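Local atomic coordinates of N-acetyl-beta-D glucosaminidase (PDB entry 4ZM6), a protein that probably removes terminal beta-linked N-acetylglucosamine and, through a fused GCN5-related region that binds acetyl-CoA, probably transfers acetyl groups to glucosamine. Residues A587-S590 and Q591-V595; D543-N546 and D547-L550. One frame throughout, in Å; residues are numbered along the deposited sequence.

Both contacts belong to the acetyltransferase region, at one side of a five-stranded mixed sheet. Interaction 2 comes first along the chain, where outermost strand 540-543 passes into helix 546-561. Interaction 1 follows as the hairpin between strands 585-588 and 594-605, the next two in the sheet. The centres lie about 13 Å apart, and the two meet directly: R588 NH2 is 3.2 Å from D549 OD1 in a salt bridge, and the I594 side chain packs against the same aspartate. The hairpin is thereby tied to the first turn of the helix. Both contacts also touch the second subunit, so this corner of the acetyl-CoA-binding region forms part of the dimer interface.

Interaction 1: residues A587-S590 and Q591-V595; sequences ARDS and QGKIV
R588 and I594 project from the same face of the hairpin and cross at a slant, opposite each other in a non-hydrogen-bonded antiparallel pair. With CG anti to its carbonyl carbon (chi1 -62°), the arginine runs out extended beside G592, and NH1 reaches G592 O at 3.3 Å, a weak bond at the guanidinium edge. The same NH1 lies 3.5 Å from I594 CG1. D542, through NE, and D549 hold the rest of the guanidinium, while I594 packs on helix 546-561.

One residue further along, V595 N donates to A587 O at 2.8 Å, nearly straight, and A587 CB lies 4.0 Å from V595 CG2, an apolar contact.

At the tip, D589 has CG between its backbone N and carbonyl carbon (chi1 63°), which swings the carboxylate over the turn. K593 N donates to D589 OD1 at 3.2 Å from above the carboxylate plane, and Q591 N adds a weak bond. OD2 rests on K593 CB, whose chain crosses the aspartate and ends on Y622.

G592 N binds D589 O at 2.9 Å, and D589 N binds K593 O at 3.1 Å. With G592 at positive phi, a conformation that suits glycine, this is the signature of a type I turn with a G1 bulge, closing a 3:5 beta hairpin.

Interaction 2: residues D543-N546 and D547-L550; sequences DYRN and DDDL
The start of helix 546-561, just after strand 540-543, is built round R545 at the N-cap position and D549 in the first turn, which grip each other at two points. D549 N donates to R545 O at 2.8 Å, and in return R545 N donates to D549 OD2 at 2.9 Å, almost straight but from above the carboxylate plane. The aspartate manages this because its CG lies anti to its own carbonyl carbon (chi1 -56°), beside the backbone N, which brings OD2 within reach of R545 N. D548 N adds a weak bond to R545 O.

The R545 side chain bends at chi3 and crosses D548. Its NE meets D548 OD2 at 3.0 Å in a salt bridge that lies in the guanidinium plane and uses the anti lone pair of the oxygen. The guanidinium and carboxylate planes are turned 65° apart, and NE alone makes the hydrogen bond to D548; NH2 is committed to R258 O of the second subunit. The other D548 oxygen pairs with K262 of that subunit.

Y544 slides past D549 in the opposite direction, CE1 3.5 Å from D549 CB, and its OH reaches L550 CD1 at 3.7 Å; F597 meets the ring edge-to-face. A water bridges N546 OD1 and D547 N, the latter at 2.7 Å.

Three successive aspartates, D547 to D549, stand where the helix dipole is positive, which probably favours their charged forms. R545 with D548, R588 with D549 and K262 of the second subunit with D548 probably offset that negative charge, and R545 and D548 both contact the second subunit.

Interaction 1: residues A587-S590 and Q591-V595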
loop_
_atom_site.group_PDB
_atom_site.type_symbol
_atom_site.label_atom_id
_atom_site.label_comp_id
_atom_site.label_asym_id
_atom_site.label_seq_id
_atom_site.Cartn_x
_atom_site.Cartn_y
_atom_site.Cartn_z
ATOM N N ALA A 587 -5.915 16.538 -7.591
ATOM C CA ALA A 587 -4.540 17.037 -7.638
ATOM C C ALA A 587 -4.450 18.315 -6.810
ATOM O O ALA A 587 -5.304 19.196 -6.928
ATOM C CB ALA A 587 -4.100 17.287 -9.073
ATOM N N ARG A 588 -3.424 18.398 -5.964
ATOM C CA ARG A 588 -3.220 19.551 -5.086
ATOM C C ARG A 588 -1.850 20.180 -5.318
ATOM O O ARG A 588 -0.877 19.470 -5.567
ATOM C CB ARG A 588 -3.300 19.128 -3.618
ATOM C CG ARG A 588 -4.626 18.547 -3.162
ATOM C CD ARG A 588 -4.564 18.203 -1.679
ATOM N NE ARG A 588 -5.592 17.241 -1.274
ATOM C CZ ARG A 588 -6.813 17.547 -0.825
ATOM N NH1 ARG A 588 -7.207 18.809 -0.711
ATOM N NH2 ARG A 588 -7.652 16.572 -0.488
ATOM N N ASP A 589 -1.768 21.503 -5.205
ATOM C CA ASP A 589 -0.465 22.178 -5.188
ATOM C C ASP A 589 0.195 22.007 -3.813
ATOM O O ASP A 589 -0.360 21.345 -2.927
ATOM C CB ASP A 589 -0.580 23.660 -5.602
ATOM C CG ASP A 589 -1.430 24.491 -4.654
ATOM O OD1 ASP A 589 -1.506 24.163 -3.453
ATOM O OD2 ASP A 589 -2.016 25.492 -5.120
ATOM N N SER A 590 1.382 22.589 -3.646
ATOM C CA SER A 590 2.130 22.512 -2.382
ATOM C C SER A 590 1.339 23.018 -1.166
ATOM O O SER A 590 1.576 22.565 -0.042
ATOM C CB SER A 590 3.429 23.305 -2.505
ATOM O OG SER A 590 3.164 24.625 -2.955
ATOM N N GLN A 591 0.413 23.950 -1.399
ATOM C CA GLN A 591 -0.451 24.499 -0.344
ATOM C C GLN A 591 -1.791 23.760 -0.162
ATOM O O GLN A 591 -2.689 24.260 0.523
ATOM C CB GLN A 591 -0.717 25.981 -0.623
ATOM C CG GLN A 591 0.536 26.837 -0.580
ATOM C CD GLN A 591 0.259 28.291 -0.916
ATOM O OE1 GLN A 591 -0.412 28.592 -1.902
ATOM N NE2 GLN A 591 0.783 29.204 -0.101
ATOM N N GLY A 592 -1.927 22.581 -0.771
ATOM C CA GLY A 592 -3.103 21.726 -0.569
ATOM C C GLY A 592 -4.364 22.165 -1.292
ATOM O O GLY A 592 -5.444 21.612 -1.060
ATOM N N LYS A 593 -4.236 23.151 -2.172
ATOM C CA LYS A 593 -5.382 23.660 -2.910
ATOM C C LYS A 593 -5.647 22.752 -4.096
ATOM O O LYS A 593 -4.732 22.415 -4.843
ATOM C CB LYS A 593 -5.124 25.083 -3.382
ATOM C CG LYS A 593 -6.222 25.668 -4.249
ATOM C CD LYS A 593 -5.825 27.065 -4.694
ATOM C CE LYS A 593 -6.385 27.415 -6.062
ATOM N NZ LYS A 593 -5.427 28.286 -6.784
ATOM N N ILE A 594 -6.908 22.367 -4.262
ATOM C CA ILE A 594 -7.299 21.432 -5.309
ATOM C C ILE A 594 -7.269 22.143 -6.659
ATOM O O ILE A 594 -7.863 23.211 -6.820
ATOM C CB ILE A 594 -8.689 20.824 -5.021
ATOM C CG1 ILE A 594 -8.611 19.963 -3.753
ATOM C CG2 ILE A 594 -9.182 20.005 -6.209
ATOM C CD1 ILE A 594 -9.921 19.336 -3.330
ATOM N N VAL A 595 -6.550 21.553 -7.611
ATOM C CA VAL A 595 -6.379 22.142 -8.940
ATOM C C VAL A 595 -6.923 21.269 -10.071
ATOM O O VAL A 595 -7.291 21.783 -11.124
ATOM C CB VAL A 595 -4.902 22.502 -9.211
ATOM C CG1 VAL A 595 -4.485 23.658 -8.318
ATOM C CG2 VAL A 595 -3.980 21.305 -8.999
#

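Interaction 2: residues D543-N546 and D547-L550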
loop_
_atom_site.group_PDB
_atom_site.type_symbol
_atom_site.label_atom_id
_atom_site.label_comp_id
_atom_site.label_asym_id
_atom_site.label_seq_id
_atom_site.Cartn_x
_atom_site.Cartn_y
_atom_site.Cartn_z
ATOM N N ASP A 543 -6.163 10.617 -2.880
ATOM C CA ASP A 543 -7.493 10.043 -2.997
ATOM C C ASP A 543 -8.527 11.117 -2.716
ATOM O O ASP A 543 -8.359 11.940 -1.814
ATOM C CB ASP A 543 -7.670 8.874 -2.030
ATOM C CG ASP A 543 -6.868 7.654 -2.438
ATOM O OD1 ASP A 543 -6.856 7.324 -3.639
ATOM O OD2 ASP A 543 -6.250 7.018 -1.560
ATOM N N TYR A 544 -9.584 11.114 -3.515
ATOM C CA TYR A 544 -10.701 12.024 -3.327
ATOM C C TYR A 544 -11.436 11.661 -2.034
ATOM O O TYR A 544 -11.733 10.489 -1.790
ATOM C CB TYR A 544 -11.639 11.948 -4.542
ATOM C CG TYR A 544 -12.988 12.615 -4.372
ATOM C CD1 TYR A 544 -13.106 14.000 -4.337
ATOM C CD2 TYR A 544 -14.153 11.857 -4.274
ATOM C CE1 TYR A 544 -14.342 14.607 -4.193
ATOM C CE2 TYR A 544 -15.387 12.457 -4.135
ATOM C CZ TYR A 544 -15.477 13.827 -4.093
ATOM O OH TYR A 544 -16.713 14.415 -3.946
ATOM N N ARG A 545 -11.687 12.669 -1.200
ATOM C CA ARG A 545 -12.467 12.508 0.023
ATOM C C ARG A 545 -13.706 13.378 -0.110
ATOM O O ARG A 545 -13.619 14.607 -0.055
ATOM C CB ARG A 545 -11.660 12.928 1.256
ATOM C CG ARG A 545 -10.373 12.142 1.469
ATOM C CD ARG A 545 -9.727 12.456 2.815
ATOM N NE ARG A 545 -9.469 13.889 3.015
ATOM C CZ ARG A 545 -8.393 14.550 2.581
ATOM N NH1 ARG A 545 -7.435 13.935 1.891
ATOM N NH2 ARG A 545 -8.276 15.849 2.835
ATOM N N ASN A 546 -14.857 12.739 -0.298
ATOM C CA ASN A 546 -16.094 13.469 -0.571
ATOM C C ASN A 546 -16.511 14.443 0.542
ATOM O O ASN A 546 -17.076 15.499 0.256
ATOM C CB ASN A 546 -17.235 12.503 -0.936
ATOM C CG ASN A 546 -17.650 11.604 0.217
ATOM O OD1 ASN A 546 -16.820 10.936 0.833
ATOM N ND2 ASN A 546 -18.946 11.571 0.500
ATOM N N ASP A 547 -16.209 14.115 1.795
ATOM C CA ASP A 547 -16.532 15.015 2.906
ATOM C C ASP A 547 -15.793 16.351 2.813
ATOM O O ASP A 547 -16.362 17.395 3.119
ATOM C CB ASP A 547 -16.241 14.350 4.254
ATOM C CG ASP A 547 -17.196 13.191 4.563
ATOM O OD1 ASP A 547 -18.331 13.166 4.024
ATOM O OD2 ASP A 547 -16.812 12.302 5.355
ATOM N N ASP A 548 -14.537 16.316 2.371
ATOM C CA ASP A 548 -13.691 17.511 2.320
ATOM C C ASP A 548 -13.622 18.187 0.948
ATOM O O ASP A 548 -13.485 19.405 0.868
ATOM C CB ASP A 548 -12.270 17.150 2.760
ATOM C CG ASP A 548 -12.219 16.575 4.161
ATOM O OD1 ASP A 548 -12.935 17.105 5.040
ATOM O OD2 ASP A 548 -11.466 15.598 4.385
ATOM N N ASP A 549 -13.713 17.400 -0.124
ATOM C CA ASP A 549 -13.381 17.879 -1.474
ATOM C C ASP A 549 -14.577 18.189 -2.384
ATOM O O ASP A 549 -14.399 18.755 -3.467
ATOM C CB ASP A 549 -12.495 16.844 -2.170
ATOM C CG ASP A 549 -11.241 16.514 -1.376
ATOM O OD1 ASP A 549 -10.785 17.366 -0.576
ATOM O OD2 ASP A 549 -10.707 15.395 -1.561
ATOM N N LEU A 550 -15.784 17.826 -1.956
ATOM C CA LEU A 550 -16.963 17.938 -2.816
ATOM C C LEU A 550 -17.267 19.383 -3.227
ATOM O O LEU A 550 -17.556 19.644 -4.395
ATOM C CB LEU A 550 -18.184 17.305 -2.142
ATOM C CG LEU A 550 -19.530 17.429 -2.867
ATOM C CD1 LEU A 550 -19.461 16.815 -4.260
ATOM C CD2 LEU A 550 -20.638 16.789 -2.040
HETATM O O HOH W 1 -14.764 12.030 2.779
#